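Local coordinates for protein chitinase (Chromobacterium violaceum, PDB 4TXG) that probably hydrolyses the glycosidic bonds of chitin, as a secreted bacterial enzyme of glycoside hydrolase family 18, at residues Ile157-Ser162 and Gly308-Phe313; Phe190-Gly195 and Ser200-Ala205; Leu227-His232 and Arg302-Asp307; Gly260-Asp263 and Lys267-Ala270; Gly289-Ser294 and Arg350-Arg355. All blocks are in the same frame, centred on the assembly; numbering follows the deposited sequence.

Interaction 1: Ile157-Ser162 and Gly308-Phe313; sequences IGYFTS and GVDIDF
Tyr159 and Asp310 reach toward each other across the inside of a TIM barrel. Their strands are not neighbours, and Tyr159 CA and Asp310 CA are 10.7 Å apart. The tight part is a single bond between side chains. Tyr159 OH donates to Asp310 OD2 at 2.8 Å. The acceptor is met on its syn side, with the donor 27° out of the carboxylate plane. The carboxylate oxygen lies at the edge of the ring, near its plane, and the ring and carboxylate planes are 60° apart. Asp310 holds CG anti to its backbone N (chi1 176°), which sends the carboxylate inward from its strand. The group has further partners: Ser251 OG also bonds to OD2, and Thr367 OG1 bonds to OD1. These bonds should limit rotation of the buried carboxylate.

The rest of the contact is loose. Asp312 also points inward, but its OD2 stays 4.7 Å from Tyr159 OH. Neither side faces solvent, because all three residues are buried. Segment 308-313 belongs to the DxxDxDxE signature of family 18, in which Asp310 and Asp312 are the second and third acidic residues. In relatives the closing glutamate, here Glu314, is the catalytic acid. By analogy, Tyr159 probably helps to position this acidic row.

Strand 155-161 runs between the parallel strands 185-193 and 599-603. Strand 308-312 runs between 247-253 and 365-371. Trp603 meets the Tyr159 ring, and Asn393 of strand 391-395 touches Asp310.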
# COMPACT_ATOMS: atom_id res chain seq x y z
N ILE A 157 -1.63 10.86 4.75
CA ILE A 157 -1.00 10.90 3.44
C ILE A 157 -2.04 10.98 2.34
O ILE A 157 -2.82 10.05 2.16
CB ILE A 157 -0.14 9.65 3.22
CG1 ILE A 157 0.89 9.51 4.35
CG2 ILE A 157 0.55 9.69 1.87
CD1 ILE A 157 1.15 8.05 4.72
N GLY A 158 -2.05 12.08 1.61
CA GLY A 158 -3.05 12.26 0.57
C GLY A 158 -2.44 12.13 -0.81
O GLY A 158 -1.40 12.73 -1.10
N TYR A 159 -3.07 11.32 -1.67
CA TYR A 159 -2.71 11.28 -3.07
C TYR A 159 -3.33 12.44 -3.82
O TYR A 159 -4.55 12.65 -3.76
CB TYR A 159 -3.14 9.97 -3.72
CG TYR A 159 -2.13 8.86 -3.54
CD1 TYR A 159 -1.08 8.72 -4.44
CD2 TYR A 159 -2.24 7.96 -2.50
CE1 TYR A 159 -0.16 7.70 -4.29
CE2 TYR A 159 -1.33 6.93 -2.35
CZ TYR A 159 -0.29 6.81 -3.25
OH TYR A 159 0.64 5.80 -3.09
N PHE A 160 -2.49 13.17 -4.53
CA PHE A 160 -2.91 14.27 -5.40
C PHE A 160 -2.76 13.85 -6.85
O PHE A 160 -1.64 13.59 -7.30
CB PHE A 160 -2.05 15.51 -5.14
CG PHE A 160 -2.35 16.66 -6.05
CD1 PHE A 160 -3.39 17.54 -5.75
CD2 PHE A 160 -1.62 16.86 -7.21
CE1 PHE A 160 -3.67 18.61 -6.58
CE2 PHE A 160 -1.90 17.93 -8.05
CZ PHE A 160 -2.93 18.81 -7.73
N THR A 161 -3.86 13.79 -7.59
CA THR A 161 -3.79 13.36 -8.98
C THR A 161 -3.53 14.54 -9.90
O THR A 161 -4.05 15.64 -9.69
CB THR A 161 -5.08 12.63 -9.41
OG1 THR A 161 -6.21 13.51 -9.26
CG2 THR A 161 -5.30 11.39 -8.55
N SER A 162 -2.73 14.29 -10.94
CA SER A 162 -2.27 15.36 -11.84
C SER A 162 -3.30 15.81 -12.85
O SER A 162 -3.14 16.87 -13.48
CB SER A 162 -1.02 14.91 -12.58
OG SER A 162 -1.31 13.86 -13.50
N GLY A 308 10.91 12.60 -1.40
CA GLY A 308 10.98 11.16 -1.51
C GLY A 308 10.34 10.63 -2.76
O GLY A 308 9.74 11.38 -3.53
N VAL A 309 10.49 9.32 -2.96
CA VAL A 309 9.88 8.62 -4.09
C VAL A 309 8.95 7.54 -3.54
O VAL A 309 9.31 6.83 -2.60
CB VAL A 309 10.96 7.97 -4.99
CG1 VAL A 309 10.33 7.21 -6.14
CG2 VAL A 309 11.88 9.04 -5.54
N ASP A 310 7.77 7.44 -4.14
CA ASP A 310 6.77 6.45 -3.76
C ASP A 310 6.63 5.47 -4.93
O ASP A 310 6.19 5.84 -6.01
CB ASP A 310 5.44 7.14 -3.44
CG ASP A 310 4.33 6.16 -3.12
OD1 ASP A 310 4.46 5.40 -2.13
OD2 ASP A 310 3.31 6.18 -3.85
N ILE A 311 7.06 4.23 -4.72
CA ILE A 311 7.03 3.25 -5.80
C ILE A 311 5.68 2.55 -5.82
O ILE A 311 5.32 1.87 -4.86
CB ILE A 311 8.16 2.21 -5.62
CG1 ILE A 311 9.52 2.90 -5.64
CG2 ILE A 311 8.05 1.11 -6.69
CD1 ILE A 311 9.85 3.62 -6.98
N ASP A 312 4.93 2.72 -6.90
CA ASP A 312 3.61 2.13 -7.03
C ASP A 312 3.61 1.14 -8.20
O ASP A 312 2.94 1.33 -9.21
CB ASP A 312 2.56 3.23 -7.24
CG ASP A 312 1.14 2.71 -7.14
OD1 ASP A 312 0.94 1.48 -6.97
OD2 ASP A 312 0.22 3.54 -7.24
N PHE A 313 4.41 0.09 -8.03
CA PHE A 313 4.59 -0.97 -9.01
C PHE A 313 3.45 -1.98 -8.86
O PHE A 313 3.41 -2.72 -7.87
CB PHE A 313 5.99 -1.58 -8.78
CG PHE A 313 6.43 -2.68 -9.73
CD1 PHE A 313 5.56 -3.32 -10.61
CD2 PHE A 313 7.76 -3.09 -9.71
CE1 PHE A 313 6.01 -4.34 -11.46
CE2 PHE A 313 8.22 -4.10 -10.55
CZ PHE A 313 7.35 -4.73 -11.42

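Interaction 2: Phe190-Gly195 and Ser200-Ala205; sequences FAHVDG and SVNETA
His192 and Ser200 form an antiparallel hydrogen-bonded pair at the end of barrel strand 185-193. The chain turns back there into the short strand 199-200, which makes a beta hairpin. Two backbone bonds join the pair. His192 N donates to Ser200 O at 2.9 Å, and Ser200 N donates to His192 O with a bond angle of 145°.

The ring contacts come next. His192 CG sits between its backbone N and carbonyl carbon (chi1 61°), which swings the imidazole across to the other segment. Ser200 CB lies over the ring face, 4.1 Å from the centroid, in a CH-pi contact. Ser200 O also lies over a face, toward the rim. Asn202 ND2 approaches the ring edge, 3.2 Å from His192 CE1, with the amide and ring planes 41° apart.

Apolar packing is small. Ala191 CB meets Val201 CG1 at 3.6 Å, beside Ile250 of the next barrel strand.

Polar side chains shape the chain just after the short strand. Ser200 OG accepts from Asn202 N at 3.0 Å, which is an ST turn. Glu203 OE1 accepts from Val201 N at 2.9 Å. A water donates to Asp194 OD2 and also bonds to Ser200 OG at 2.7 Å. Asp194 OD1 holds the hairpin turn through the backbone N of Ser196 and of Lys198.

Two backbone bonds thus set the register across the contact, and the side-chain acceptors fold each segment locally. Ser200 is used three ways: its backbone pairs the strands, its CB meets the ring, and its OG serves the ST turn that follows.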
# COMPACT_ATOMS: atom_id res chain seq x y z
N PHE A 190 0.73 10.82 -11.45
CA PHE A 190 1.80 9.81 -11.39
C PHE A 190 2.98 10.19 -12.27
O PHE A 190 2.80 10.75 -13.36
CB PHE A 190 1.32 8.44 -11.89
CG PHE A 190 0.48 7.68 -10.92
CD1 PHE A 190 1.04 7.15 -9.77
CD2 PHE A 190 -0.85 7.44 -11.20
CE1 PHE A 190 0.26 6.43 -8.89
CE2 PHE A 190 -1.64 6.72 -10.32
CZ PHE A 190 -1.07 6.21 -9.17
N ALA A 191 4.18 9.82 -11.84
CA ALA A 191 5.30 9.68 -12.76
C ALA A 191 5.26 8.26 -13.35
O ALA A 191 4.55 7.39 -12.86
CB ALA A 191 6.64 9.94 -12.07
N HIS A 192 6.02 8.04 -14.42
CA HIS A 192 6.12 6.71 -15.01
C HIS A 192 7.58 6.41 -15.31
O HIS A 192 8.44 7.27 -15.15
CB HIS A 192 5.29 6.61 -16.29
CG HIS A 192 5.72 7.56 -17.37
ND1 HIS A 192 5.18 8.81 -17.52
CD2 HIS A 192 6.64 7.42 -18.35
CE1 HIS A 192 5.76 9.42 -18.55
NE2 HIS A 192 6.64 8.59 -19.07
N VAL A 193 7.84 5.17 -15.70
CA VAL A 193 9.16 4.76 -16.17
C VAL A 193 9.20 4.91 -17.68
O VAL A 193 8.42 4.26 -18.38
CB VAL A 193 9.45 3.30 -15.78
CG1 VAL A 193 10.82 2.87 -16.31
CG2 VAL A 193 9.37 3.15 -14.27
N ASP A 194 10.07 5.77 -18.19
CA ASP A 194 10.00 6.05 -19.62
C ASP A 194 10.85 5.05 -20.42
O ASP A 194 11.38 4.10 -19.86
CB ASP A 194 10.39 7.51 -19.94
CG ASP A 194 11.88 7.83 -19.75
OD1 ASP A 194 12.74 6.93 -19.68
OD2 ASP A 194 12.19 9.04 -19.70
N GLY A 195 10.92 5.26 -21.72
CA GLY A 195 11.61 4.35 -22.63
C GLY A 195 13.11 4.23 -22.40
O GLY A 195 13.75 3.31 -22.92
N SER A 200 9.83 9.79 -15.10
CA SER A 200 9.38 10.89 -15.96
C SER A 200 7.97 11.37 -15.66
O SER A 200 7.10 10.56 -15.35
CB SER A 200 9.46 10.47 -17.44
OG SER A 200 8.99 11.50 -18.30
N VAL A 201 7.75 12.67 -15.77
CA VAL A 201 6.40 13.22 -15.80
C VAL A 201 6.20 14.01 -17.09
O VAL A 201 5.36 14.91 -17.15
CB VAL A 201 6.10 14.14 -14.57
CG1 VAL A 201 6.02 13.32 -13.26
CG2 VAL A 201 7.14 15.25 -14.46
N ASN A 202 6.99 13.68 -18.12
CA ASN A 202 6.98 14.42 -19.38
C ASN A 202 7.20 15.91 -19.13
O ASN A 202 6.51 16.75 -19.71
CB ASN A 202 5.67 14.23 -20.14
CG ASN A 202 5.62 12.92 -20.88
OD1 ASN A 202 6.21 12.77 -21.95
ND2 ASN A 202 4.92 11.95 -20.31
N GLU A 203 8.14 16.21 -18.24
CA GLU A 203 8.45 17.58 -17.86
C GLU A 203 8.83 18.47 -19.06
O GLU A 203 8.69 19.69 -18.99
CB GLU A 203 9.57 17.59 -16.82
CG GLU A 203 10.76 16.68 -17.14
CD GLU A 203 10.72 15.33 -16.38
OE1 GLU A 203 9.80 14.51 -16.62
OE2 GLU A 203 11.63 15.10 -15.55
N THR A 204 9.30 17.87 -20.15
CA THR A 204 9.69 18.65 -21.32
C THR A 204 8.57 18.84 -22.34
O THR A 204 8.74 19.54 -23.34
CB THR A 204 10.90 18.02 -22.04
OG1 THR A 204 10.52 16.74 -22.57
CG2 THR A 204 12.07 17.86 -21.08
N ALA A 205 7.42 18.20 -22.12
CA ALA A 205 6.31 18.35 -23.06
C ALA A 205 5.59 19.67 -22.84
O ALA A 205 5.19 19.99 -21.71
CB ALA A 205 5.34 17.18 -22.93
O HOH W 1 9.99 10.77 -20.68

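Interaction 3: Leu227-His232 and Arg302-Asp307; sequences LPYKGH and RKYGFD
Tyr304 turns the edge of its ring to the face of Tyr229, in a T-shaped stack. The centroids are 5.2 Å apart and the planes meet at 77°. Tyr304 CD1 comes closest, 3.8 Å from Tyr229 CD1, and lies over the rim of that ring rather than its middle. Tyr304 CE1 is beside it on the same edge. Lys303 O sits 4.0 Å from Tyr229 CE1.

The next shell holds the rings in place. Leu227 CB covers the opposite face of Tyr229, 4.1 Å above the plane. Tyr229 CG takes the position between backbone N and carbonyl carbon (chi1 46°), and this carries the ring toward the other segment. The hydroxyl of Tyr229 is hydrogen-bonded to Thr237 OG1. Lys303 CG lies over a face of Tyr304, and Phe300 meets Tyr304 edge-to-face.

This is packing of the outer barrel layer. Helix 287-304 ends at Tyr304, and Gly305 leaves it with positive phi before strand 308-312. Residues 227-230 lead into helix 231-242, whose Thr237 and Asn234 bond to Tyr229.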
# COMPACT_ATOMS: atom_id res chain seq x y z
N LEU A 227 10.85 30.16 -9.88
CA LEU A 227 11.11 28.74 -10.10
C LEU A 227 11.19 28.44 -11.59
O LEU A 227 10.40 28.98 -12.36
CB LEU A 227 10.02 27.88 -9.46
CG LEU A 227 9.83 28.11 -7.95
CD1 LEU A 227 8.64 27.31 -7.43
CD2 LEU A 227 11.11 27.72 -7.23
N PRO A 228 12.11 27.56 -12.00
CA PRO A 228 12.30 27.28 -13.43
C PRO A 228 11.33 26.21 -13.95
O PRO A 228 11.66 25.40 -14.82
CB PRO A 228 13.74 26.78 -13.48
CG PRO A 228 13.90 26.05 -12.17
CD PRO A 228 13.09 26.85 -11.16
N TYR A 229 10.14 26.22 -13.38
CA TYR A 229 9.04 25.35 -13.80
C TYR A 229 7.75 25.99 -13.36
O TYR A 229 7.72 26.76 -12.40
CB TYR A 229 9.16 23.94 -13.21
CG TYR A 229 9.48 23.88 -11.73
CD1 TYR A 229 10.80 23.86 -11.29
CD2 TYR A 229 8.47 23.83 -10.77
CE1 TYR A 229 11.11 23.80 -9.94
CE2 TYR A 229 8.76 23.77 -9.41
CZ TYR A 229 10.09 23.75 -9.00
OH TYR A 229 10.39 23.68 -7.66
N LYS A 230 6.67 25.67 -14.07
CA LYS A 230 5.34 26.13 -13.67
C LYS A 230 4.54 24.92 -13.18
O LYS A 230 5.10 24.06 -12.51
CB LYS A 230 4.65 26.84 -14.84
CG LYS A 230 5.36 28.13 -15.24
CD LYS A 230 4.58 28.93 -16.27
CE LYS A 230 4.48 28.19 -17.59
NZ LYS A 230 3.97 29.08 -18.68
N GLY A 231 3.25 24.88 -13.49
CA GLY A 231 2.44 23.70 -13.21
C GLY A 231 2.20 23.36 -11.75
O GLY A 231 2.42 24.19 -10.85
N HIS A 232 1.71 22.14 -11.52
CA HIS A 232 1.48 21.66 -10.15
C HIS A 232 2.73 21.79 -9.29
O HIS A 232 2.65 22.12 -8.10
CB HIS A 232 1.06 20.18 -10.14
CG HIS A 232 -0.25 19.89 -10.80
ND1 HIS A 232 -1.42 20.55 -10.50
CD2 HIS A 232 -0.58 18.94 -11.72
CE1 HIS A 232 -2.41 20.05 -11.23
NE2 HIS A 232 -1.93 19.07 -11.96
N ARG A 302 16.16 16.18 -6.58
CA ARG A 302 16.99 17.37 -6.46
C ARG A 302 16.44 18.53 -7.28
O ARG A 302 16.51 19.69 -6.87
CB ARG A 302 18.43 17.06 -6.88
CG ARG A 302 19.20 16.31 -5.82
CD ARG A 302 20.49 15.73 -6.35
NE ARG A 302 21.38 15.32 -5.27
CZ ARG A 302 22.48 14.59 -5.43
NH1 ARG A 302 22.84 14.18 -6.64
NH2 ARG A 302 23.23 14.27 -4.38
N LYS A 303 15.90 18.22 -8.46
CA LYS A 303 15.46 19.25 -9.39
C LYS A 303 14.18 19.95 -8.94
O LYS A 303 14.04 21.17 -9.09
CB LYS A 303 15.24 18.65 -10.78
CG LYS A 303 14.83 19.66 -11.84
CD LYS A 303 14.80 19.01 -13.21
CE LYS A 303 14.58 20.02 -14.32
NZ LYS A 303 14.52 19.31 -15.64
N TYR A 304 13.25 19.17 -8.40
CA TYR A 304 11.92 19.69 -8.10
C TYR A 304 11.61 19.81 -6.61
O TYR A 304 10.52 20.23 -6.22
CB TYR A 304 10.86 18.82 -8.78
CG TYR A 304 10.98 18.88 -10.29
CD1 TYR A 304 10.76 20.08 -10.97
CD2 TYR A 304 11.32 17.75 -11.03
CE1 TYR A 304 10.87 20.16 -12.35
CE2 TYR A 304 11.42 17.82 -12.42
CZ TYR A 304 11.20 19.02 -13.07
OH TYR A 304 11.31 19.11 -14.44
N GLY A 305 12.59 19.46 -5.78
CA GLY A 305 12.44 19.64 -4.34
C GLY A 305 11.49 18.65 -3.67
O GLY A 305 10.92 18.96 -2.62
N PHE A 306 11.30 17.48 -4.27
CA PHE A 306 10.55 16.42 -3.60
C PHE A 306 11.35 15.82 -2.45
O PHE A 306 12.59 15.83 -2.47
CB PHE A 306 10.14 15.32 -4.58
CG PHE A 306 8.91 15.66 -5.38
CD1 PHE A 306 9.02 16.32 -6.59
CD2 PHE A 306 7.65 15.31 -4.92
CE1 PHE A 306 7.88 16.64 -7.33
CE2 PHE A 306 6.51 15.61 -5.65
CZ PHE A 306 6.63 16.29 -6.86
N ASP A 307 10.65 15.30 -1.45
CA ASP A 307 11.28 14.72 -0.27
C ASP A 307 11.44 13.21 -0.34
O ASP A 307 12.01 12.59 0.55
CB ASP A 307 10.47 15.06 0.98
CG ASP A 307 10.33 16.55 1.18
OD1 ASP A 307 11.35 17.20 1.46
OD2 ASP A 307 9.20 17.07 1.04

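Interaction 4: Gly260-Asp263 and Lys267-Ala270; sequences GYFD and KRVA
Tyr261 and Phe262 pair with Val269 and Arg268 in a small two-stranded beta hairpin. It belongs to the region after barrel strand 247-253. Tyr261 and Val269 are the hydrogen-bonded pair, with Val269 N to Tyr261 O at 2.7 Å. Phe262 and Arg268 are the non-hydrogen-bonded pair.

Arg268 can be followed along its length. CB touches Phe262 CE1 at 3.8 Å. CG lies over the Phe262 ring face, toward the rim. CG stands anti to the backbone N (chi1 -170°), and the extended chain runs back beside the first strand toward Gly260. NE bonds to Ala256 O. CZ lies 4.1 Å from Gly260 CA, which sits over a face of the guanidinium. NH2 makes a salt bridge with Asp327.

The other side of the hairpin carries Tyr261 and Val269. They point the same way, and Val269 CB lies over the tyrosine ring face, 4.0 Å from its centroid, in a CH-pi contact. At the turn, Asp263 N donates to Lys267 O at 2.7 Å. In return, Lys267 N donates to Asp263 OD1 at 2.7 Å, from 39° above the carboxylate plane.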
# COMPACT_ATOMS: atom_id res chain seq x y z
N GLY A 260 3.67 0.96 -18.87
CA GLY A 260 3.69 1.76 -20.08
C GLY A 260 3.44 3.21 -19.73
O GLY A 260 3.48 3.57 -18.56
N TYR A 261 3.16 4.03 -20.73
CA TYR A 261 2.91 5.45 -20.49
C TYR A 261 2.06 6.02 -21.61
O TYR A 261 2.02 5.47 -22.71
CB TYR A 261 4.22 6.23 -20.35
CG TYR A 261 5.19 6.06 -21.50
CD1 TYR A 261 5.11 6.86 -22.64
CD2 TYR A 261 6.19 5.10 -21.44
CE1 TYR A 261 5.99 6.70 -23.68
CE2 TYR A 261 7.08 4.93 -22.48
CZ TYR A 261 6.98 5.73 -23.60
OH TYR A 261 7.87 5.55 -24.62
N PHE A 262 1.38 7.13 -21.33
CA PHE A 262 0.50 7.73 -22.32
C PHE A 262 1.25 8.74 -23.18
O PHE A 262 2.13 9.44 -22.68
CB PHE A 262 -0.69 8.39 -21.63
CG PHE A 262 -1.61 7.42 -20.98
CD1 PHE A 262 -2.53 6.72 -21.74
CD2 PHE A 262 -1.54 7.17 -19.62
CE1 PHE A 262 -3.38 5.80 -21.15
CE2 PHE A 262 -2.39 6.25 -19.02
CZ PHE A 262 -3.31 5.56 -19.79
N ASP A 263 0.93 8.79 -24.47
CA ASP A 263 1.58 9.75 -25.35
C ASP A 263 0.78 11.05 -25.43
O ASP A 263 -0.24 11.19 -24.75
CB ASP A 263 1.82 9.17 -26.75
CG ASP A 263 0.53 8.83 -27.50
OD1 ASP A 263 -0.57 9.28 -27.11
OD2 ASP A 263 0.63 8.11 -28.52
N LYS A 267 -2.90 8.14 -26.29
CA LYS A 267 -2.70 6.72 -26.56
C LYS A 267 -1.63 6.14 -25.63
O LYS A 267 -0.66 6.81 -25.29
CB LYS A 267 -2.29 6.49 -28.01
CG LYS A 267 -3.35 6.86 -29.04
CD LYS A 267 -2.87 6.52 -30.45
CE LYS A 267 -3.86 6.95 -31.52
NZ LYS A 267 -3.98 8.44 -31.63
N ARG A 268 -1.80 4.88 -25.24
CA ARG A 268 -0.85 4.24 -24.34
C ARG A 268 0.25 3.51 -25.10
O ARG A 268 -0.02 2.74 -26.02
CB ARG A 268 -1.58 3.26 -23.41
CG ARG A 268 -0.73 2.71 -22.27
CD ARG A 268 -1.60 1.82 -21.39
NE ARG A 268 -0.89 1.25 -20.25
CZ ARG A 268 -0.11 0.18 -20.32
NH1 ARG A 268 0.08 -0.42 -21.49
NH2 ARG A 268 0.48 -0.27 -19.23
N VAL A 269 1.50 3.77 -24.72
CA VAL A 269 2.66 3.09 -25.29
C VAL A 269 3.02 1.89 -24.42
O VAL A 269 3.31 2.06 -23.23
CB VAL A 269 3.88 4.05 -25.40
CG1 VAL A 269 5.08 3.32 -25.98
CG2 VAL A 269 3.54 5.27 -26.24
N ALA A 270 2.96 0.69 -24.98
CA ALA A 270 3.20 -0.53 -24.21
C ALA A 270 4.69 -0.82 -24.13
O ALA A 270 5.19 -1.75 -24.76
CB ALA A 270 2.44 -1.72 -24.82
O HOH W 2 -0.66 9.08 -30.75

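Interaction 5: Gly289-Ser294 and Arg350-Arg355; sequences GINAFS and RDRLDR
Ser294 and Arg352 touch through their methylene carbons, with Ser294 CB 3.7 Å from Arg352 CG. The shape of Arg352 decides what follows. Its CG is anti to the carbonyl carbon (chi1 -62°), and the chain then bends at chi2 (-58°). That bend leaves the guanidinium out from the helix, leaning back toward its N-terminal end, near Asn291 and Asp351. NH2 ends 3.2 Å from Asn291 OD1. The angle is poor, so this is a close polar approach and not a hydrogen bond. The amide meets the guanidinium at a slant, their planes 40° apart. The guanidinium also has acidic neighbours. NH1 makes a salt bridge to Asp351 OD1 at 2.9 Å, as a hydrogen bond of weak angle. Arg355 shares that oxygen, which makes the three residues one salt-bridge network. Arg352 NE has a long, weak ion pair with Asp295.

The helices concerned, 287-304 and 338-360, are successive outer helices of the TIM barrel. They come just before strands 308-312 and 365-371. Ile290 and Ser294 also pack on helix 338-360, at Thr348 and Leu349.

Ser294 turns its hydroxyl back to its own helix. OG donates to Ile290 O at 2.9 Å. Ser294 N reaches the same carbonyl oxygen from the opposite face of its plane. On the second helix, Arg355 grips Asp351 side-on. Arg355 NE donates to Asp351 OD1 at 2.8 Å, with the acceptor in the guanidinium plane. Arg355 NH1 donates to Asp351 OD2 at 2.9 Å.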
# COMPACT_ATOMS: atom_id res chain seq x y z
N GLY A 289 18.93 -1.04 -16.16
CA GLY A 289 17.66 -0.34 -16.07
C GLY A 289 17.43 0.22 -14.68
O GLY A 289 16.99 1.36 -14.51
N ILE A 290 17.73 -0.60 -13.68
CA ILE A 290 17.52 -0.21 -12.28
C ILE A 290 18.49 0.92 -11.90
O ILE A 290 18.12 1.85 -11.17
CB ILE A 290 17.68 -1.43 -11.33
CG1 ILE A 290 16.48 -2.37 -11.47
CG2 ILE A 290 17.83 -0.98 -9.88
CD1 ILE A 290 16.67 -3.76 -10.81
N ASN A 291 19.71 0.87 -12.41
CA ASN A 291 20.66 1.95 -12.17
C ASN A 291 20.21 3.25 -12.83
O ASN A 291 20.30 4.32 -12.22
CB ASN A 291 22.06 1.58 -12.67
CG ASN A 291 22.76 0.57 -11.78
OD1 ASN A 291 22.32 0.27 -10.67
ND2 ASN A 291 23.87 0.04 -12.27
N ALA A 292 19.74 3.16 -14.07
CA ALA A 292 19.27 4.36 -14.77
C ALA A 292 18.09 4.97 -14.03
O ALA A 292 18.02 6.20 -13.85
CB ALA A 292 18.88 4.03 -16.21
N PHE A 293 17.17 4.12 -13.60
CA PHE A 293 16.00 4.62 -12.89
C PHE A 293 16.40 5.28 -11.57
O PHE A 293 15.95 6.40 -11.27
CB PHE A 293 15.00 3.49 -12.63
CG PHE A 293 13.80 3.96 -11.86
CD1 PHE A 293 12.78 4.65 -12.49
CD2 PHE A 293 13.72 3.74 -10.49
CE1 PHE A 293 11.68 5.10 -11.78
CE2 PHE A 293 12.62 4.18 -9.78
CZ PHE A 293 11.60 4.86 -10.42
N SER A 294 17.22 4.60 -10.79
CA SER A 294 17.59 5.09 -9.47
C SER A 294 18.34 6.41 -9.55
O SER A 294 18.04 7.35 -8.80
CB SER A 294 18.41 4.04 -8.72
OG SER A 294 17.61 2.87 -8.54
N ARG A 350 17.45 2.56 -2.45
CA ARG A 350 17.86 2.87 -1.08
C ARG A 350 19.31 3.34 -1.04
O ARG A 350 19.64 4.35 -0.41
CB ARG A 350 17.68 1.64 -0.18
CG ARG A 350 18.17 1.81 1.27
CD ARG A 350 17.12 2.52 2.14
NE ARG A 350 17.14 3.97 1.98
CZ ARG A 350 16.11 4.77 2.23
NH1 ARG A 350 16.23 6.09 2.08
NH2 ARG A 350 14.94 4.25 2.62
N ASP A 351 20.17 2.62 -1.74
CA ASP A 351 21.58 2.96 -1.82
C ASP A 351 21.79 4.35 -2.45
O ASP A 351 22.53 5.18 -1.91
CB ASP A 351 22.34 1.90 -2.64
CG ASP A 351 23.82 2.21 -2.77
OD1 ASP A 351 24.18 3.02 -3.65
OD2 ASP A 351 24.62 1.65 -2.00
N ARG A 352 21.14 4.62 -3.58
CA ARG A 352 21.37 5.88 -4.27
C ARG A 352 20.81 7.05 -3.48
O ARG A 352 21.43 8.12 -3.41
CB ARG A 352 20.76 5.88 -5.68
CG ARG A 352 21.35 4.83 -6.60
CD ARG A 352 22.86 4.97 -6.79
NE ARG A 352 23.31 4.03 -7.81
CZ ARG A 352 23.62 2.76 -7.58
NH1 ARG A 352 23.57 2.25 -6.35
NH2 ARG A 352 24.00 1.99 -8.59
N LEU A 353 19.63 6.86 -2.89
CA LEU A 353 19.02 7.94 -2.12
C LEU A 353 19.77 8.17 -0.80
O LEU A 353 19.89 9.32 -0.37
CB LEU A 353 17.55 7.66 -1.86
CG LEU A 353 16.65 7.99 -3.06
CD1 LEU A 353 15.20 7.90 -2.66
CD2 LEU A 353 16.96 9.36 -3.61
N ASP A 354 20.28 7.12 -0.18
CA ASP A 354 21.10 7.29 1.03
C ASP A 354 22.37 8.09 0.73
O ASP A 354 22.73 8.98 1.48
CB ASP A 354 21.49 5.94 1.65
CG ASP A 354 20.35 5.30 2.46
OD1 ASP A 354 19.30 5.94 2.65
OD2 ASP A 354 20.52 4.15 2.90
N ARG A 355 23.05 7.75 -0.36
CA ARG A 355 24.26 8.48 -0.73
C ARG A 355 23.96 9.93 -1.08
O ARG A 355 24.70 10.83 -0.68
CB ARG A 355 24.96 7.80 -1.90
CG ARG A 355 25.49 6.43 -1.55
CD ARG A 355 26.21 5.77 -2.71
NE ARG A 355 26.34 4.34 -2.46
CZ ARG A 355 27.32 3.80 -1.75
NH1 ARG A 355 27.34 2.48 -1.56
NH2 ARG A 355 28.26 4.57 -1.22

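From the N terminus, strand 155-161 opens interaction 1, which closes only at strand 308-312. Interaction 2 closes first, as a hairpin after strand 185-193. Interaction 3 then opens at 227-232 and closes at 302-307. Interaction 4 closes a second hairpin within it. Interactions 2, 3 and 4 are all nested inside interaction 1. Interaction 5 opens at 289-294 and ends at 350-355, so it crosses interactions 1 and 3. Helix 287-304 serves both interaction 3 and interaction 5. His192 packs on Tyr261, joining interactions 2 and 4. Phe293 reaches Ile311 and Val193, linking the outer helices to the barrel strands.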